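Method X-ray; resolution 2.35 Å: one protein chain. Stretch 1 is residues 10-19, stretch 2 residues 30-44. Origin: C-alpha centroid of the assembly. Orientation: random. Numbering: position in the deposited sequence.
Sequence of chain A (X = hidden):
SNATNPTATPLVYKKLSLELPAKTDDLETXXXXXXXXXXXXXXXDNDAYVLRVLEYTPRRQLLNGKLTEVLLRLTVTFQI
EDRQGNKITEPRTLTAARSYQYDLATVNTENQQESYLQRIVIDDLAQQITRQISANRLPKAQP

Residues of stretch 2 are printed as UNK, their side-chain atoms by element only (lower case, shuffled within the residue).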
# COMPACT_ATOMS: atom_id res chain seq x y z
N PRO A 10 -13.62 -13.87 -10.11
CA PRO A 10 -12.76 -14.97 -9.68
C PRO A 10 -11.44 -14.48 -9.08
O PRO A 10 -10.65 -13.80 -9.74
CB PRO A 10 -12.55 -15.76 -10.96
CG PRO A 10 -13.85 -15.60 -11.67
CD PRO A 10 -14.24 -14.17 -11.42
N LEU A 11 -11.25 -14.81 -7.81
CA LEU A 11 -10.07 -14.42 -7.06
C LEU A 11 -8.88 -15.22 -7.59
O LEU A 11 -8.68 -16.38 -7.21
CB LEU A 11 -10.31 -14.68 -5.58
CG LEU A 11 -9.32 -14.18 -4.54
CD1 LEU A 11 -9.18 -12.67 -4.63
CD2 LEU A 11 -9.82 -14.61 -3.16
N VAL A 12 -8.14 -14.59 -8.50
CA VAL A 12 -6.96 -15.22 -9.15
C VAL A 12 -5.83 -15.67 -8.20
O VAL A 12 -5.10 -16.62 -8.53
CB VAL A 12 -6.38 -14.31 -10.28
CG1 VAL A 12 -7.31 -14.26 -11.48
CG2 VAL A 12 -6.10 -12.91 -9.76
N TYR A 13 -5.68 -15.00 -7.05
CA TYR A 13 -4.64 -15.34 -6.05
C TYR A 13 -5.31 -15.69 -4.72
O TYR A 13 -5.48 -14.83 -3.84
CB TYR A 13 -3.68 -14.17 -5.85
CG TYR A 13 -3.18 -13.55 -7.13
CD1 TYR A 13 -2.24 -14.21 -7.93
CD2 TYR A 13 -3.63 -12.30 -7.54
CE1 TYR A 13 -1.78 -13.63 -9.11
CE2 TYR A 13 -3.18 -11.71 -8.71
CZ TYR A 13 -2.26 -12.37 -9.49
OH TYR A 13 -1.82 -11.77 -10.65
N LYS A 14 -5.67 -16.97 -4.57
CA LYS A 14 -6.38 -17.43 -3.38
C LYS A 14 -5.54 -17.38 -2.11
O LYS A 14 -6.01 -16.91 -1.08
CB LYS A 14 -6.88 -18.88 -3.53
CG LYS A 14 -7.92 -19.15 -4.62
CD LYS A 14 -7.31 -19.24 -6.02
CE LYS A 14 -8.31 -19.80 -7.02
NZ LYS A 14 -7.70 -19.99 -8.36
N LYS A 15 -4.33 -17.90 -2.19
CA LYS A 15 -3.44 -17.96 -1.03
C LYS A 15 -2.23 -17.06 -1.16
O LYS A 15 -1.54 -17.08 -2.18
CB LYS A 15 -2.99 -19.40 -0.80
CG LYS A 15 -4.10 -20.39 -0.53
CD LYS A 15 -3.52 -21.77 -0.30
CE LYS A 15 -4.60 -22.81 -0.06
NZ LYS A 15 -4.01 -24.16 0.18
N LEU A 16 -1.97 -16.28 -0.11
CA LEU A 16 -0.85 -15.35 -0.08
C LEU A 16 -0.06 -15.30 1.21
O LEU A 16 -0.53 -15.68 2.28
CB LEU A 16 -1.30 -13.92 -0.39
CG LEU A 16 -1.62 -13.53 -1.83
CD1 LEU A 16 -1.94 -12.05 -1.90
CD2 LEU A 16 -0.43 -13.85 -2.72
N SER A 17 1.16 -14.80 1.04
CA SER A 17 2.10 -14.55 2.10
C SER A 17 2.58 -13.13 1.79
O SER A 17 2.56 -12.72 0.62
CB SER A 17 3.23 -15.54 2.03
OG SER A 17 4.01 -15.46 3.20
N LEU A 18 3.01 -12.39 2.81
CA LEU A 18 3.45 -11.01 2.61
C LEU A 18 4.93 -10.84 2.90
O LEU A 18 5.42 -11.24 3.96
CB LEU A 18 2.70 -10.06 3.55
CG LEU A 18 1.17 -10.12 3.61
CD1 LEU A 18 0.67 -9.15 4.66
CD2 LEU A 18 0.57 -9.82 2.26
N GLU A 19 5.64 -10.25 1.94
CA GLU A 19 7.02 -9.93 2.12
C GLU A 19 7.05 -8.42 2.03
O GLU A 19 6.77 -7.85 0.97
CB GLU A 19 7.91 -10.54 1.04
CG GLU A 19 9.38 -10.24 1.34
CD GLU A 19 10.31 -10.63 0.24
OE1 GLU A 19 9.88 -11.34 -0.69
OE2 GLU A 19 11.49 -10.24 0.30
N UNK A 30 -3.04 -3.47 8.14
CA UNK A 30 -4.14 -3.08 7.27
C UNK A 30 -4.27 -4.00 6.04
O UNK A 30 -5.39 -4.30 5.62
c UNK A 30 -4.03 -1.61 6.86
o UNK A 30 -6.30 -0.14 8.56
c UNK A 30 -5.28 -0.75 8.90
n UNK A 30 -5.21 -1.45 10.01
c UNK A 30 -4.01 -0.67 8.06
N UNK A 31 -3.15 -4.45 5.48
CA UNK A 31 -3.24 -5.36 4.33
C UNK A 31 -3.92 -6.63 4.69
O UNK A 31 -4.71 -7.16 3.91
c UNK A 31 -1.97 -4.34 1.70
c UNK A 31 -1.87 -5.72 3.76
c UNK A 31 -1.16 -4.66 2.95
c UNK A 31 0.26 -5.11 2.62
N UNK A 32 -3.63 -7.13 5.89
CA UNK A 32 -4.21 -8.38 6.36
C UNK A 32 -5.72 -8.31 6.52
O UNK A 32 -6.43 -9.18 6.01
c UNK A 32 -2.13 -9.38 7.46
c UNK A 32 -3.54 -8.84 7.66
c UNK A 32 -0.10 -10.40 8.52
n UNK A 32 0.60 -10.74 9.78
c UNK A 32 -1.48 -9.80 8.77
N UNK A 33 -6.22 -7.27 7.19
CA UNK A 33 -7.68 -7.14 7.39
C UNK A 33 -8.41 -7.09 6.04
O UNK A 33 -9.37 -7.84 5.83
c UNK A 33 -8.10 -5.94 8.29
c UNK A 33 -7.44 -6.05 9.66
c UNK A 33 -7.77 -4.59 7.67
N UNK A 34 -7.92 -6.27 5.12
CA UNK A 34 -8.54 -6.11 3.80
C UNK A 34 -8.36 -7.33 2.88
O UNK A 34 -9.30 -7.70 2.18
c UNK A 34 -10.05 -2.20 5.08
c UNK A 34 -7.45 -2.61 4.23
c UNK A 34 -8.07 -4.80 3.12
c UNK A 34 -9.72 -3.33 4.35
c UNK A 34 -8.41 -3.57 3.93
c UNK A 34 -7.77 -1.48 4.96
c UNK A 34 -9.08 -1.28 5.39
o UNK A 34 -9.44 -0.15 6.11
N UNK A 35 -7.18 -7.93 2.86
CA UNK A 35 -6.97 -9.14 2.05
C UNK A 35 -7.92 -10.25 2.48
O UNK A 35 -8.61 -10.83 1.63
c UNK A 35 -3.08 -9.25 1.70
c UNK A 35 -4.69 -9.03 -0.19
c UNK A 35 -4.48 -8.84 1.31
c UNK A 35 -5.52 -9.64 2.12
N UNK A 36 -7.97 -10.53 3.78
CA UNK A 36 -8.85 -11.58 4.32
C UNK A 36 -10.32 -11.27 4.01
O UNK A 36 -11.07 -12.16 3.60
c UNK A 36 -7.28 -12.50 6.05
o UNK A 36 -8.60 -10.59 6.55
c UNK A 36 -8.61 -11.84 5.83
N UNK A 37 -10.70 -10.01 4.15
CA UNK A 37 -12.06 -9.57 3.85
C UNK A 37 -12.46 -9.92 2.39
O UNK A 37 -13.60 -10.31 2.14
c UNK A 37 -12.19 -8.07 4.10
N UNK A 38 -11.53 -9.79 1.45
CA UNK A 38 -11.78 -10.14 0.04
C UNK A 38 -11.73 -11.64 -0.24
O UNK A 38 -11.83 -12.07 -1.40
n UNK A 38 -12.19 -7.81 -2.02
o UNK A 38 -10.65 -7.04 -0.59
c UNK A 38 -11.20 -7.98 -1.16
c UNK A 38 -10.78 -9.41 -0.88
N UNK A 39 -11.60 -12.44 0.81
CA UNK A 39 -11.57 -13.89 0.66
C UNK A 39 -10.18 -14.49 0.52
O UNK A 39 -10.06 -15.70 0.41
N UNK A 40 -9.14 -13.65 0.51
CA UNK A 40 -7.76 -14.16 0.41
C UNK A 40 -7.41 -14.83 1.74
O UNK A 40 -7.87 -14.40 2.79
c UNK A 40 -6.75 -13.02 0.11
c UNK A 40 -5.33 -13.56 0.02
c UNK A 40 -7.13 -12.31 -1.19
N UNK A 41 -6.63 -15.90 1.67
CA UNK A 41 -6.24 -16.63 2.87
C UNK A 41 -4.74 -16.47 3.11
O UNK A 41 -3.94 -16.80 2.23
o UNK A 41 -6.99 -20.83 2.66
c UNK A 41 -6.38 -18.93 3.97
c UNK A 41 -6.61 -20.41 3.75
c UNK A 41 -6.58 -18.10 2.71
n UNK A 41 -6.38 -21.21 4.80
N UNK A 42 -4.36 -15.97 4.29
CA UNK A 42 -2.95 -15.81 4.64
C UNK A 42 -2.38 -17.20 4.86
O UNK A 42 -2.75 -17.89 5.82
c UNK A 42 -2.49 -12.76 4.74
c UNK A 42 -3.11 -12.86 7.18
c UNK A 42 -3.26 -13.52 5.82
c UNK A 42 -2.78 -14.97 5.90
N UNK A 43 -1.49 -17.61 3.96
CA UNK A 43 -0.92 -18.94 4.02
C UNK A 43 0.57 -18.97 3.72
O UNK A 43 1.13 -18.05 3.11
c UNK A 43 -1.66 -19.81 2.99
o UNK A 43 -1.31 -21.17 3.10
N UNK A 44 1.19 -20.05 4.20
CA UNK A 44 2.61 -20.34 3.99
C UNK A 44 2.74 -21.66 3.23
O UNK A 44 3.85 -22.17 3.06
c UNK A 44 3.34 -20.44 5.33
c UNK A 44 3.09 -19.24 6.22
o UNK A 44 1.95 -18.98 6.62
n UNK A 44 4.16 -18.52 6.58

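Position 30 has three side-chain carbons in a row, the third carrying one oxygen and one nitrogen. It lies out of reach of stretch 1. It is Gln-30. Position 31 has four carbons, forked at the second. Its CB is 4.4 Å from CD1 of Leu-18. It is Leu-31. Position 32 has four carbons in a row ending in nitrogen; its second carbon lies 4.0 Å from CD1 of Leu-18. It is Lys-32.

Position 33 has one carbon carrying two more and makes no contact. It is Val-33. Position 34 has a carbon, then a six-carbon ring bearing one oxygen, and also stays out of reach. It is Tyr-34.

Position 35 has four carbons, forked at the second, and points toward stretch 1. One terminal carbon is 3.7 Å from CD2 of Leu-18; the other is 4.4 Å from CD1 of Leu-16. It is Leu-35. Position 36 has one carbon carrying an oxygen and a carbon, and touches nothing on stretch 1. It is Thr-36. Position 37 has a single carbon, also without contact. It is Ala-37.

Position 38 has two carbons, the second carrying oxygen and nitrogen. Its backbone O is 3.7 Å from CD2 of Leu-11. It is Asn-38, the first residue to leave helical angles. Position 39 has no side chain. Its positive phi (93°) would jam a CB against the preceding carbonyl. It is Gly-39.

Position 40 has one carbon carrying two others. One of the two is 4.0 Å from CD1 of Leu-11, the other 4.1 Å from CB of Leu-16. It is Val-40. Position 41 has three carbons, the third carrying oxygen and nitrogen; that oxygen is 4.1 Å from CE of Lys-15. It is Gln-41. Position 42 has four carbons, forked at the second. Its CA is 3.4 Å from O of Leu-16. It is Leu-42.

Position 43 has one carbon and one oxygen. Its CB is 4.0 Å from CB of Lys-15. It is Ser-43. Position 44 has two carbons, the second carrying oxygen and nitrogen, and points away. It is Asn-44.

Two parts make the contact. Parallel strand pairing is held by backbone hydrogen bonds: Gln-41 N to Lys-14 O (3.0 Å), Leu-16 N to Gln-41 O (3.1 Å) and Ser-43 N to Leu-16 O (2.7 Å). Leu-16 thus bonds through both its N and its O. The helix runs nearly antiparallel to strand 15-19. Leu-31 and Leu-35 pack against Leu-18, while Leu-16 meets Leu-35 and Val-40. Leu-11 extends this apolar packing to Val-40.

Stretch 2 30-44: QLKVYLTANGVQLSN
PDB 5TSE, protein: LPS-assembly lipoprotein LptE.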